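Local coordinates for putative Nitrogen regulatory protein P-II GlnB (PDB 5D4P) that binds adenine nucleotides such as ADP between its subunits and probably acts, as a trimeric PII-like protein, as a regulator of enzyme activity, at residues I14-A19 with I64-A69; D26-A31 with G76-G81; P8-E13 with V95-V100. All coordinates share one frame; numbering follows the deposited sequence.

Contact 1. Residues I14-A19 with I64-A69; sequences IILEGA and IMIIAA. With ADP (adenosine-5'-diphosphate), chain D.
Leu16 holds its CG between the backbone N and the carbonyl carbon (chi1 47°), and Ile64 sets CG1 in the same position (69°); these turns let Leu16 CD1 lie obliquely across the ethyl branch of Ile64, 3.7 Å from its CG1. Ile64 CD1 continues to Gly18 CA, just after the strand has given way to a 3-10 turn. On the same face Ile14 and Ile66 meet at their CB atoms, while on the reverse face Ile15 CG1 lies 3.9 Å from Met65 CG. The framework is an antiparallel ladder within the ferredoxin-like sheet of PII proteins, in which strands 7-17 and 63-70 are neighbours. Its hydrogen-bonded pairs are Ile14-Ile66 and Leu16-Ile64, the latter nearly straight at Ile64 N to Leu16 O (3.0 Å, 171°). Phe82, Phe85 and Phe86 of helix 72-88 and Ala24 and Leu28 of helix 21-31 cover the face of Ile14, Leu16 and Ile66, whereas Met65 packs on Ile67 of the third subunit. Beyond the paired residues, segment 64-69 reads the adenine of ADP through its backbone: Ala69 N donates to ADP N1 (3.0 Å), and ADP N6 donates to Ala69 O (3.1 Å).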
ATOM      1  N   ILE C  14      -3.727  -7.992  -3.394  1.00 28.47           N
ATOM      2  CA  ILE C  14      -3.515  -9.297  -4.009  1.00 26.73           C
ATOM      3  C   ILE C  14      -2.166  -9.326  -4.706  1.00 34.83           C
ATOM      4  O   ILE C  14      -1.965  -8.642  -5.703  1.00 24.22           O
ATOM      5  CB  ILE C  14      -4.629  -9.628  -5.011  1.00 25.07           C
ATOM      6  CG1 ILE C  14      -5.994  -9.524  -4.332  1.00 27.02           C
ATOM      7  CG2 ILE C  14      -4.429 -11.033  -5.611  1.00 35.00           C
ATOM      8  CD1 ILE C  14      -7.161  -9.224  -5.308  1.00 27.54           C
ATOM      9  N   ILE C  15      -1.227 -10.087  -4.158  1.00 29.74           N
ATOM     10  CA  ILE C  15       0.103 -10.153  -4.746  1.00 25.95           C
ATOM     11  C   ILE C  15       0.299 -11.483  -5.520  1.00 32.44           C
ATOM     12  O   ILE C  15       0.130 -12.579  -4.968  1.00 30.78           O
ATOM     13  CB  ILE C  15       1.186  -9.993  -3.663  1.00 23.81           C
ATOM     14  CG1 ILE C  15       1.046  -8.638  -2.956  1.00 26.87           C
ATOM     15  CG2 ILE C  15       2.568 -10.116  -4.253  1.00 24.37           C
ATOM     16  CD1 ILE C  15       1.771  -8.567  -1.628  1.00 27.97           C
ATOM     17  N   LEU C  16       0.635 -11.378  -6.798  1.00 26.49           N
ATOM     18  CA  LEU C  16       0.784 -12.561  -7.650  1.00 27.99           C
ATOM     19  C   LEU C  16       1.566 -12.228  -8.931  1.00 28.84           C
ATOM     20  O   LEU C  16       1.776 -11.061  -9.239  1.00 36.63           O
ATOM     21  CB  LEU C  16      -0.603 -13.155  -7.980  1.00 28.71           C
ATOM     22  CG  LEU C  16      -1.705 -12.187  -8.439  1.00 40.25           C
ATOM     23  CD1 LEU C  16      -1.320 -11.483  -9.710  1.00 48.05           C
ATOM     24  CD2 LEU C  16      -3.016 -12.931  -8.663  1.00 34.04           C
ATOM     25  N   GLU C  17       1.952 -13.248  -9.700  1.00 30.36           N
ATOM     26  CA  GLU C  17       2.706 -13.022 -10.945  1.00 39.43           C
ATOM     27  C   GLU C  17       1.841 -12.324 -12.001  1.00 32.03           C
ATOM     28  O   GLU C  17       0.658 -12.643 -12.155  1.00 34.04           O
ATOM     29  CB  GLU C  17       3.288 -14.348 -11.501  1.00 33.32           C
ATOM     30  CG  GLU C  17       4.407 -14.982 -10.617  1.00 33.31           C
ATOM     31  CD  GLU C  17       4.821 -16.403 -11.050  1.00 46.92           C
ATOM     32  OE1 GLU C  17       4.304 -16.882 -12.087  1.00 36.60           O
ATOM     33  OE2 GLU C  17       5.694 -17.029 -10.380  1.00 36.07           O
ATOM     34  N   GLY C  18       2.436 -11.363 -12.712  1.00 35.25           N
ATOM     35  CA  GLY C  18       1.724 -10.573 -13.713  1.00 33.02           C
ATOM     36  C   GLY C  18       1.087 -11.418 -14.817  1.00 35.85           C
ATOM     37  O   GLY C  18       0.099 -11.021 -15.433  1.00 43.96           O
ATOM     38  N   ALA C  19       1.658 -12.592 -15.061  1.00 36.07           N
ATOM     39  CA  ALA C  19       1.138 -13.516 -16.069  1.00 38.11           C
ATOM     40  C   ALA C  19      -0.319 -13.912 -15.791  1.00 37.97           C
ATOM     41  O   ALA C  19      -1.027 -14.347 -16.687  1.00 39.67           O
ATOM     42  CB  ALA C  19       1.994 -14.735 -16.139  1.00 39.24           C
ATOM     43  N   ILE C  64       3.213  -8.441  -9.472  1.00 29.80           N
ATOM     44  CA  ILE C  64       2.331  -7.278  -9.333  1.00 28.49           C
ATOM     45  C   ILE C  64       1.474  -7.368  -8.087  1.00 30.18           C
ATOM     46  O   ILE C  64       1.352  -8.440  -7.489  1.00 27.32           O
ATOM     47  CB  ILE C  64       1.392  -7.115 -10.537  1.00 29.53           C
ATOM     48  CG1 ILE C  64       0.354  -8.241 -10.551  1.00 39.71           C
ATOM     49  CG2 ILE C  64       2.195  -7.024 -11.848  1.00 29.20           C
ATOM     50  CD1 ILE C  64      -0.691  -8.120 -11.641  1.00 47.35           C
ATOM     51  N   MET C  65       0.909  -6.229  -7.687  1.00 26.43           N
ATOM     52  CA  MET C  65      -0.092  -6.191  -6.628  1.00 27.10           C
ATOM     53  C   MET C  65      -1.389  -5.504  -7.102  1.00 30.41           C
ATOM     54  O   MET C  65      -1.373  -4.389  -7.620  1.00 27.16           O
ATOM     55  CB  MET C  65       0.453  -5.484  -5.369  1.00 22.52           C
ATOM     56  CG  MET C  65      -0.587  -5.368  -4.235  1.00 37.86           C
ATOM     57  SD  MET C  65       0.052  -4.675  -2.667  1.00 33.92           S
ATOM     58  CE  MET C  65       0.538  -3.073  -3.257  1.00 21.41           C
ATOM     59  N   ILE C  66      -2.505  -6.204  -6.950  1.00 33.05           N
ATOM     60  CA  ILE C  66      -3.809  -5.668  -7.297  1.00 28.15           C
ATOM     61  C   ILE C  66      -4.537  -5.202  -6.045  1.00 33.57           C
ATOM     62  O   ILE C  66      -4.827  -6.014  -5.163  1.00 27.29           O
ATOM     63  CB  ILE C  66      -4.663  -6.726  -8.022  1.00 32.64           C
ATOM     64  CG1 ILE C  66      -3.955  -7.185  -9.304  1.00 26.95           C
ATOM     65  CG2 ILE C  66      -6.059  -6.183  -8.318  1.00 30.13           C
ATOM     66  CD1 ILE C  66      -4.572  -8.410  -9.916  1.00 28.28           C
ATOM     67  N   ILE C  67      -4.849  -3.900  -5.992  1.00 36.72           N
ATOM     68  CA  ILE C  67      -5.560  -3.291  -4.861  1.00 27.05           C
ATOM     69  C   ILE C  67      -7.022  -3.117  -5.211  1.00 32.57           C
ATOM     70  O   ILE C  67      -7.352  -2.448  -6.200  1.00 27.37           O
ATOM     71  CB  ILE C  67      -4.992  -1.905  -4.491  1.00 26.50           C
ATOM     72  CG1 ILE C  67      -3.483  -1.976  -4.272  1.00 24.49           C
ATOM     73  CG2 ILE C  67      -5.741  -1.322  -3.288  1.00 21.83           C
ATOM     74  CD1 ILE C  67      -2.791  -0.638  -4.374  1.00 30.71           C
ATOM     75  N   ALA C  68      -7.907  -3.707  -4.412  1.00 32.81           N
ATOM     76  CA  ALA C  68      -9.329  -3.634  -4.723  1.00 30.45           C
ATOM     77  C   ALA C  68     -10.157  -3.339  -3.491  1.00 31.17           C
ATOM     78  O   ALA C  68     -10.170  -4.120  -2.541  1.00 29.70           O
ATOM     79  CB  ALA C  68      -9.799  -4.928  -5.386  1.00 28.92           C
ATOM     80  N   ALA C  69     -10.819  -2.187  -3.495  1.00 31.21           N
ATOM     81  CA  ALA C  69     -11.732  -1.838  -2.412  1.00 27.54           C
ATOM     82  C   ALA C  69     -13.115  -2.403  -2.702  1.00 27.17           C
ATOM     83  O   ALA C  69     -13.698  -2.128  -3.751  1.00 37.76           O
ATOM     84  CB  ALA C  69     -11.787  -0.332  -2.221  1.00 25.48           C
TER
HETATM   85  PB  ADP D 201     -13.620   6.787 -14.012  1.00 63.01           P
HETATM   86  O1B ADP D 201     -13.026   5.855 -15.038  1.00 69.95           O
HETATM   87  O2B ADP D 201     -13.546   8.247 -14.370  1.00 66.43           O
HETATM   88  O3B ADP D 201     -14.982   6.368 -13.506  1.00 60.49           O
HETATM   89  PA  ADP D 201     -12.883   6.274 -11.252  1.00 42.47           P
HETATM   90  O1A ADP D 201     -14.076   5.354 -11.142  1.00 42.48           O
HETATM   91  O2A ADP D 201     -12.814   7.524 -10.405  1.00 47.54           O
HETATM   92  O3A ADP D 201     -12.565   6.644 -12.790  1.00 52.97           O
HETATM   93  O5' ADP D 201     -11.565   5.432 -10.835  1.00 50.12           O
HETATM   94  C5' ADP D 201     -10.286   6.050 -10.984  1.00 38.78           C
HETATM   95  C4' ADP D 201      -9.166   5.112 -10.570  1.00 31.92           C
HETATM   96  O4' ADP D 201      -9.242   4.911  -9.166  1.00 31.11           O
HETATM   97  C3' ADP D 201      -9.271   3.716 -11.172  1.00 39.63           C
HETATM   98  O3' ADP D 201      -8.582   3.617 -12.412  1.00 36.15           O
HETATM   99  C2' ADP D 201      -8.622   2.844 -10.119  1.00 35.34           C
HETATM  100  O2' ADP D 201      -7.213   2.847 -10.304  1.00 38.79           O
HETATM  101  C1' ADP D 201      -8.922   3.567  -8.820  1.00 33.78           C
HETATM  102  N9  ADP D 201     -10.112   2.898  -8.259  1.00 29.99           N
HETATM  103  C8  ADP D 201     -11.410   3.174  -8.525  1.00 30.55           C
HETATM  104  N7  ADP D 201     -12.233   2.335  -7.854  1.00 30.38           N
HETATM  105  C5  ADP D 201     -11.441   1.501  -7.147  1.00 34.81           C
HETATM  106  C6  ADP D 201     -11.639   0.371  -6.215  1.00 32.12           C
HETATM  107  N6  ADP D 201     -12.884  -0.059  -5.883  1.00 30.50           N
HETATM  108  N1  ADP D 201     -10.534  -0.217  -5.708  1.00 34.41           N
HETATM  109  C2  ADP D 201      -9.280   0.186  -6.016  1.00 32.21           C
HETATM  110  N3  ADP D 201      -9.019   1.198  -6.856  1.00 29.94           N
HETATM  111  C4  ADP D 201     -10.045   1.875  -7.428  1.00 29.47           C

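Contact 2. Residues D26-A31 with G76-G81; sequences DLLDRA and GPLLEG
Leu78 projects from helix 72-88 into a shallow recess formed by Leu27, Leu28 and Ala31 of helix 21-31, a small example of how two helices pack through one inserted side chain. Its CD2 presses against Ala31 CB at 3.4 Å, tighter than ordinary van der Waals contact, while its CD1 meets Leu28 CD2 at 4.0 Å, the two leucine side chains crossing at about a right angle. Leu27 instead slides past Leu78 in the opposite direction, its CG 4.2 Å from Leu78 CD2. One turn further along, Leu27 CD2 rests on the backbone of Gly81, 3.5 Å from its C atom; a CB on Gly81 would point into the tight space beside Leu27 CD1. The torsions explain these roles: with CG anti to the backbone N (chi1 179°), Leu27 reaches out to Gly81, whereas Leu78 carries CG anti to its carbonyl carbon (chi1 -85°) and brings both methyls to the other helix. No hydrogen bond joins the segments; aliphatic groups meet, and Leu27 also lies on peptide backbone. Val33, in the loop after helix 21-31, touches both Leu28 and Leu78. The segment axes approach to 10.3 Å at 147°, a roughly antiparallel course for the two helices that pack on one face of the sheet in this ferredoxin-like fold, where Leu28 meets Ile66 of strand 63-70 and Leu78 meets Leu12 of strand 7-17.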
ATOM      1  N   ASP C  26     -10.450 -10.688 -14.178  1.00 45.48           N
ATOM      2  CA  ASP C  26     -11.685 -11.358 -14.635  1.00 44.32           C
ATOM      3  C   ASP C  26     -12.522 -11.752 -13.431  1.00 47.55           C
ATOM      4  O   ASP C  26     -13.720 -11.487 -13.378  1.00 40.63           O
ATOM      5  CB  ASP C  26     -11.402 -12.619 -15.469  1.00 44.46           C
ATOM      6  CG  ASP C  26     -11.092 -12.320 -16.935  1.00 53.15           C
ATOM      7  OD1 ASP C  26     -11.275 -11.168 -17.375  1.00 54.60           O
ATOM      8  OD2 ASP C  26     -10.674 -13.253 -17.658  1.00 56.84           O
ATOM      9  N   LEU C  27     -11.868 -12.368 -12.452  1.00 43.12           N
ATOM     10  CA  LEU C  27     -12.534 -12.792 -11.230  1.00 41.00           C
ATOM     11  C   LEU C  27     -13.125 -11.597 -10.490  1.00 43.21           C
ATOM     12  O   LEU C  27     -14.265 -11.657 -10.023  1.00 39.90           O
ATOM     13  CB  LEU C  27     -11.562 -13.537 -10.317  1.00 42.64           C
ATOM     14  CG  LEU C  27     -12.169 -14.001  -8.992  1.00 48.78           C
ATOM     15  CD1 LEU C  27     -13.443 -14.815  -9.239  1.00 52.40           C
ATOM     16  CD2 LEU C  27     -11.155 -14.784  -8.162  1.00 44.60           C
ATOM     17  N   LEU C  28     -12.355 -10.511 -10.396  1.00 35.16           N
ATOM     18  CA  LEU C  28     -12.834  -9.309  -9.714  1.00 40.88           C
ATOM     19  C   LEU C  28     -14.075  -8.750 -10.426  1.00 42.77           C
ATOM     20  O   LEU C  28     -15.087  -8.448  -9.785  1.00 45.80           O
ATOM     21  CB  LEU C  28     -11.719  -8.247  -9.613  1.00 36.28           C
ATOM     22  CG  LEU C  28     -10.530  -8.580  -8.684  1.00 37.81           C
ATOM     23  CD1 LEU C  28      -9.362  -7.590  -8.829  1.00 31.16           C
ATOM     24  CD2 LEU C  28     -10.971  -8.608  -7.228  1.00 41.22           C
ATOM     25  N   ASP C  29     -14.000  -8.639 -11.746  1.00 37.42           N
ATOM     26  CA  ASP C  29     -15.131  -8.160 -12.548  1.00 52.77           C
ATOM     27  C   ASP C  29     -16.367  -9.062 -12.363  1.00 50.29           C
ATOM     28  O   ASP C  29     -17.485  -8.575 -12.191  1.00 49.50           O
ATOM     29  CB  ASP C  29     -14.746  -8.069 -14.041  1.00 48.60           C
ATOM     30  CG  ASP C  29     -13.723  -6.963 -14.320  1.00 50.89           C
ATOM     31  OD1 ASP C  29     -13.587  -6.037 -13.485  1.00 41.33           O
ATOM     32  OD2 ASP C  29     -13.056  -7.012 -15.376  1.00 57.20           O
ATOM     33  N   ARG C  30     -16.156 -10.375 -12.417  1.00 46.44           N
ATOM     34  CA  ARG C  30     -17.241 -11.354 -12.287  1.00 49.69           C
ATOM     35  C   ARG C  30     -17.960 -11.241 -10.930  1.00 54.16           C
ATOM     36  O   ARG C  30     -19.174 -11.439 -10.838  1.00 53.36           O
ATOM     37  CB  ARG C  30     -16.678 -12.759 -12.505  1.00 49.08           C
ATOM     38  CG  ARG C  30     -17.698 -13.843 -12.808  1.00 63.83           C
ATOM     39  CD  ARG C  30     -16.989 -15.095 -13.331  1.00 68.17           C
ATOM     40  NE  ARG C  30     -16.084 -15.698 -12.353  1.00 73.92           N
ATOM     41  CZ  ARG C  30     -14.801 -15.962 -12.588  1.00 79.10           C
ATOM     42  NH1 ARG C  30     -14.053 -16.520 -11.647  1.00 85.15           N
ATOM     43  NH2 ARG C  30     -14.258 -15.649 -13.757  1.00 75.61           N
ATOM     44  N   ALA C  31     -17.191 -10.948  -9.880  1.00 53.18           N
ATOM     45  CA  ALA C  31     -17.713 -10.784  -8.522  1.00 49.48           C
ATOM     46  C   ALA C  31     -18.424  -9.437  -8.268  1.00 51.29           C
ATOM     47  O   ALA C  31     -19.108  -9.286  -7.264  1.00 49.28           O
ATOM     48  CB  ALA C  31     -16.589 -10.959  -7.522  1.00 47.16           C
ATOM     49  N   GLY C  76     -16.084 -12.643   1.130  1.00 39.78           N
ATOM     50  CA  GLY C  76     -16.216 -14.084   1.227  1.00 42.41           C
ATOM     51  C   GLY C  76     -16.155 -14.781  -0.121  1.00 45.56           C
ATOM     52  O   GLY C  76     -15.315 -15.660  -0.322  1.00 42.72           O
ATOM     53  N   PRO C  77     -17.047 -14.389  -1.047  1.00 45.34           N
ATOM     54  CA  PRO C  77     -17.086 -14.958  -2.400  1.00 45.96           C
ATOM     55  C   PRO C  77     -15.781 -14.751  -3.181  1.00 46.54           C
ATOM     56  O   PRO C  77     -15.344 -15.666  -3.879  1.00 50.61           O
ATOM     57  CB  PRO C  77     -18.255 -14.214  -3.051  1.00 46.94           C
ATOM     58  CG  PRO C  77     -19.151 -13.856  -1.884  1.00 48.98           C
ATOM     59  CD  PRO C  77     -18.202 -13.507  -0.778  1.00 38.93           C
ATOM     60  N   LEU C  78     -15.145 -13.597  -3.042  1.00 41.01           N
ATOM     61  CA  LEU C  78     -13.864 -13.374  -3.721  1.00 43.69           C
ATOM     62  C   LEU C  78     -12.777 -14.323  -3.238  1.00 50.94           C
ATOM     63  O   LEU C  78     -12.043 -14.882  -4.050  1.00 57.59           O
ATOM     64  CB  LEU C  78     -13.386 -11.928  -3.551  1.00 35.86           C
ATOM     65  CG  LEU C  78     -13.992 -10.986  -4.585  1.00 39.28           C
ATOM     66  CD1 LEU C  78     -13.558  -9.568  -4.352  1.00 40.94           C
ATOM     67  CD2 LEU C  78     -13.601 -11.452  -5.997  1.00 38.88           C
ATOM     68  N   LEU C  79     -12.653 -14.488  -1.924  1.00 43.74           N
ATOM     69  CA  LEU C  79     -11.640 -15.389  -1.388  1.00 40.18           C
ATOM     70  C   LEU C  79     -11.892 -16.847  -1.810  1.00 45.91           C
ATOM     71  O   LEU C  79     -10.950 -17.597  -2.063  1.00 47.11           O
ATOM     72  CB  LEU C  79     -11.579 -15.289   0.136  1.00 46.36           C
ATOM     73  CG  LEU C  79     -11.062 -13.978   0.726  1.00 50.87           C
ATOM     74  CD1 LEU C  79     -11.066 -14.040   2.241  1.00 46.12           C
ATOM     75  CD2 LEU C  79      -9.678 -13.645   0.189  1.00 54.98           C
ATOM     76  N   GLU C  80     -13.154 -17.253  -1.884  1.00 40.96           N
ATOM     77  CA  GLU C  80     -13.456 -18.595  -2.373  1.00 56.95           C
ATOM     78  C   GLU C  80     -13.031 -18.723  -3.836  1.00 50.30           C
ATOM     79  O   GLU C  80     -12.508 -19.760  -4.254  1.00 50.24           O
ATOM     80  CB  GLU C  80     -14.935 -18.926  -2.200  1.00 67.30           C
ATOM     81  CG  GLU C  80     -15.215 -19.599  -0.874  1.00 78.44           C
ATOM     82  CD  GLU C  80     -16.638 -20.076  -0.758  1.00 90.48           C
ATOM     83  OE1 GLU C  80     -17.520 -19.254  -0.436  1.00 97.45           O
ATOM     84  OE2 GLU C  80     -16.870 -21.278  -0.995  1.00 93.38           O
ATOM     85  N   GLY C  81     -13.260 -17.658  -4.601  1.00 45.51           N
ATOM     86  CA  GLY C  81     -12.870 -17.606  -5.994  1.00 43.44           C
ATOM     87  C   GLY C  81     -11.362 -17.676  -6.144  1.00 47.51           C
ATOM     88  O   GLY C  81     -10.858 -18.307  -7.074  1.00 47.52           O
TER

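Contact 3. Residues P8-E13 with V95-V100; sequences PLKKLE and VHDIQV
Lys10 and Asp97 lie side by side and point the same way from a non-hydrogen-bonded pair of the antiparallel ladder that places strand 92-100 beside strand 7-17, at the edge of one subunit's sheet in this PII-type ferredoxin-like fold. A bend at chi2 (-84°) folds the lysine along its neighbour, and NZ forms a salt bridge with Asp97 OD1, very short as modelled at 2.5 Å. On the other face, Leu9 and Val100 cross at about a right angle, Leu9 CD2 touching Val100 CG1 at 3.8 Å, and Ile98 lays CG2 against Lys11 CB. Lys11 then curls so that its CE stands over the centre of the His96 ring and NZ reaches Glu13 OE2 (3.0 Å). The Glu13 carboxylate comes obliquely to this ring, their planes 54° apart, with CD 3.4 Å from His96 CE1. This polar cluster continues across the trimer: Lys11 NZ also pairs with Glu13 of the second subunit, while Glu13 OE1 and His96 NE2 bind Lys11 of the third. A glutamine in place of Glu13, present in all three subunits, would probably leave each Lys11 ammonium without the two carboxylates that now balance it. Lys11 O accepts two bonds from His96, from opposite faces of its carbonyl plane: one from the backbone N at 2.9 Å, the other from ring ND1 at 3.3 Å.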
ATOM      1  N   PRO C   8     -17.668   1.979   6.361  1.00 36.65           N
ATOM      2  CA  PRO C   8     -16.800   0.793   6.378  1.00 39.45           C
ATOM      3  C   PRO C   8     -16.752   0.062   5.036  1.00 34.78           C
ATOM      4  O   PRO C   8     -17.747  -0.110   4.342  1.00 38.77           O
ATOM      5  CB  PRO C   8     -17.442  -0.090   7.446  1.00 35.79           C
ATOM      6  CG  PRO C   8     -18.884   0.290   7.418  1.00 41.53           C
ATOM      7  CD  PRO C   8     -18.917   1.763   7.108  1.00 39.73           C
ATOM      8  N   LEU C   9     -15.558  -0.369   4.683  1.00 33.40           N
ATOM      9  CA  LEU C   9     -15.354  -1.109   3.470  1.00 33.51           C
ATOM     10  C   LEU C   9     -14.170  -2.025   3.747  1.00 41.45           C
ATOM     11  O   LEU C   9     -13.525  -1.904   4.795  1.00 40.19           O
ATOM     12  CB  LEU C   9     -15.074  -0.169   2.304  1.00 31.54           C
ATOM     13  CG  LEU C   9     -15.635  -0.506   0.929  1.00 35.03           C
ATOM     14  CD1 LEU C   9     -17.129  -0.151   0.876  1.00 30.60           C
ATOM     15  CD2 LEU C   9     -14.848   0.189  -0.153  1.00 28.38           C
ATOM     16  N   LYS C  10     -13.882  -2.936   2.828  1.00 36.89           N
ATOM     17  CA  LYS C  10     -12.672  -3.741   2.933  1.00 32.23           C
ATOM     18  C   LYS C  10     -11.731  -3.353   1.810  1.00 31.84           C
ATOM     19  O   LYS C  10     -12.166  -2.875   0.769  1.00 37.12           O
ATOM     20  CB  LYS C  10     -12.984  -5.241   2.861  1.00 34.22           C
ATOM     21  CG  LYS C  10     -13.965  -5.754   3.899  1.00 39.70           C
ATOM     22  CD  LYS C  10     -13.296  -6.086   5.219  1.00 42.18           C
ATOM     23  CE  LYS C  10     -14.321  -6.626   6.211  1.00 46.64           C
ATOM     24  NZ  LYS C  10     -13.728  -6.800   7.567  1.00 50.31           N
ATOM     25  N   LYS C  11     -10.438  -3.540   2.016  1.00 31.37           N
ATOM     26  CA  LYS C  11      -9.498  -3.341   0.933  1.00 24.19           C
ATOM     27  C   LYS C  11      -8.658  -4.602   0.781  1.00 30.48           C
ATOM     28  O   LYS C  11      -8.000  -5.041   1.727  1.00 29.36           O
ATOM     29  CB  LYS C  11      -8.603  -2.137   1.191  1.00 28.83           C
ATOM     30  CG  LYS C  11      -7.900  -1.642  -0.040  1.00 30.00           C
ATOM     31  CD  LYS C  11      -6.764  -0.683   0.266  1.00 23.92           C
ATOM     32  CE  LYS C  11      -5.548  -1.442   0.759  1.00 20.30           C
ATOM     33  NZ  LYS C  11      -4.360  -0.557   0.887  1.00 27.16           N
ATOM     34  N   LEU C  12      -8.679  -5.175  -0.420  1.00 35.11           N
ATOM     35  CA  LEU C  12      -7.880  -6.359  -0.708  1.00 29.55           C
ATOM     36  C   LEU C  12      -6.571  -5.955  -1.365  1.00 28.25           C
ATOM     37  O   LEU C  12      -6.571  -5.168  -2.314  1.00 30.72           O
ATOM     38  CB  LEU C  12      -8.639  -7.321  -1.627  1.00 37.44           C
ATOM     39  CG  LEU C  12      -9.558  -8.387  -1.022  1.00 44.38           C
ATOM     40  CD1 LEU C  12     -10.465  -7.777   0.010  1.00 47.65           C
ATOM     41  CD2 LEU C  12     -10.347  -9.142  -2.097  1.00 44.34           C
ATOM     42  N   GLU C  13      -5.465  -6.509  -0.876  1.00 22.06           N
ATOM     43  CA  GLU C  13      -4.184  -6.437  -1.579  1.00 26.75           C
ATOM     44  C   GLU C  13      -3.821  -7.840  -2.072  1.00 30.78           C
ATOM     45  O   GLU C  13      -3.643  -8.763  -1.263  1.00 23.58           O
ATOM     46  CB  GLU C  13      -3.070  -5.884  -0.681  1.00 27.78           C
ATOM     47  CG  GLU C  13      -3.268  -4.409  -0.282  1.00 28.83           C
ATOM     48  CD  GLU C  13      -2.179  -3.880   0.628  1.00 28.76           C
ATOM     49  OE1 GLU C  13      -1.378  -4.689   1.147  0.50 19.88           O
ATOM     50  OE2 GLU C  13      -2.145  -2.648   0.848  0.50 27.41           O
ATOM     51  N   VAL C  95      -6.417  -8.906   3.593  1.00 35.03           N
ATOM     52  CA  VAL C  95      -7.680  -8.219   3.789  1.00 33.00           C
ATOM     53  C   VAL C  95      -7.539  -7.109   4.842  1.00 36.98           C
ATOM     54  O   VAL C  95      -7.115  -7.389   5.966  1.00 37.53           O
ATOM     55  CB  VAL C  95      -8.758  -9.212   4.213  1.00 35.10           C
ATOM     56  CG1 VAL C  95     -10.086  -8.499   4.402  1.00 26.01           C
ATOM     57  CG2 VAL C  95      -8.861 -10.336   3.161  1.00 26.17           C
ATOM     58  N   HIS C  96      -7.847  -5.863   4.463  1.00 30.06           N
ATOM     59  CA  HIS C  96      -7.856  -4.703   5.398  1.00 27.60           C
ATOM     60  C   HIS C  96      -9.283  -4.215   5.664  1.00 30.83           C
ATOM     61  O   HIS C  96     -10.138  -4.272   4.766  1.00 34.07           O
ATOM     62  CB  HIS C  96      -7.075  -3.499   4.841  1.00 21.58           C
ATOM     63  CG  HIS C  96      -5.638  -3.769   4.498  1.00 23.46           C
ATOM     64  ND1 HIS C  96      -5.262  -4.676   3.523  1.00 25.05           N
ATOM     65  CD2 HIS C  96      -4.492  -3.172   4.912  1.00 20.89           C
ATOM     66  CE1 HIS C  96      -3.945  -4.664   3.394  1.00 24.50           C
ATOM     67  NE2 HIS C  96      -3.452  -3.758   4.220  1.00 21.24           N
ATOM     68  N   ASP C  97      -9.515  -3.676   6.861  1.00 31.82           N
ATOM     69  CA  ASP C  97     -10.677  -2.831   7.145  1.00 28.54           C
ATOM     70  C   ASP C  97     -10.316  -1.391   6.808  1.00 29.86           C
ATOM     71  O   ASP C  97      -9.312  -0.883   7.313  1.00 28.91           O
ATOM     72  CB  ASP C  97     -11.080  -2.878   8.623  1.00 40.77           C
ATOM     73  CG  ASP C  97     -11.595  -4.232   9.064  1.00 47.98           C
ATOM     74  OD1 ASP C  97     -12.378  -4.868   8.324  1.00 40.20           O
ATOM     75  OD2 ASP C  97     -11.236  -4.630  10.194  1.00 60.21           O
ATOM     76  N   ILE C  98     -11.134  -0.720   6.000  1.00 29.71           N
ATOM     77  CA  ILE C  98     -10.936   0.705   5.721  1.00 31.95           C
ATOM     78  C   ILE C  98     -12.231   1.514   5.844  1.00 29.35           C
ATOM     79  O   ILE C  98     -13.317   0.966   6.033  1.00 32.88           O
ATOM     80  CB  ILE C  98     -10.364   0.932   4.304  1.00 26.73           C
ATOM     81  CG1 ILE C  98     -11.323   0.377   3.255  1.00 25.22           C
ATOM     82  CG2 ILE C  98      -8.984   0.307   4.175  1.00 28.31           C
ATOM     83  CD1 ILE C  98     -11.065   0.896   1.820  1.00 27.68           C
ATOM     84  N   GLN C  99     -12.121   2.826   5.703  1.00 30.18           N
ATOM     85  CA  GLN C  99     -13.310   3.669   5.620  1.00 32.50           C
ATOM     86  C   GLN C  99     -13.248   4.483   4.345  1.00 32.78           C
ATOM     87  O   GLN C  99     -12.163   4.870   3.912  1.00 33.80           O
ATOM     88  CB  GLN C  99     -13.410   4.594   6.833  1.00 35.18           C
ATOM     89  CG  GLN C  99     -13.619   3.876   8.153  1.00 40.33           C
ATOM     90  CD  GLN C  99     -13.717   4.849   9.307  1.00 49.54           C
ATOM     91  OE1 GLN C  99     -12.714   5.436   9.714  1.00 56.24           O
ATOM     92  NE2 GLN C  99     -14.917   5.023   9.844  1.00 48.18           N
ATOM     93  N   VAL C 100     -14.414   4.750   3.764  1.00 32.83           N
ATOM     94  CA  VAL C 100     -14.521   5.536   2.544  1.00 27.93           C
ATOM     95  C   VAL C 100     -15.605   6.598   2.714  1.00 38.47           C
ATOM     96  O   VAL C 100     -16.452   6.484   3.600  1.00 39.90           O
ATOM     97  CB  VAL C 100     -14.873   4.637   1.317  1.00 28.27           C
ATOM     98  CG1 VAL C 100     -13.795   3.581   1.093  1.00 26.82           C
ATOM     99  CG2 VAL C 100     -16.260   3.982   1.508  1.00 29.77           C
TER
HETATM  100  O   HOH W   1     -14.682  -2.599   7.375  1.00 40.65           O

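How the contacts relate
Strand 7-17 is common to contacts 1 and 3 and lies between strands 63-70 and 92-100: contact 1 samples its later part against the first, contact 3 its earlier part against the second, and the two contact centres lie about 15 Å apart in one sheet. Contact 2 joins the helices that follow strands 7-17 and 63-70, with its centre about 13 Å from that of contact 1 and 16 Å from that of contact 3. Along the chain, contacts 1 and 2 alternate their segments, and both are nested inside the loop closed by contact 3. The result illustrates how a sheet with helices on one face can serve an assembly: all three contacts reach neighbouring subunits, and contact 1 carries an adenine-binding strand end.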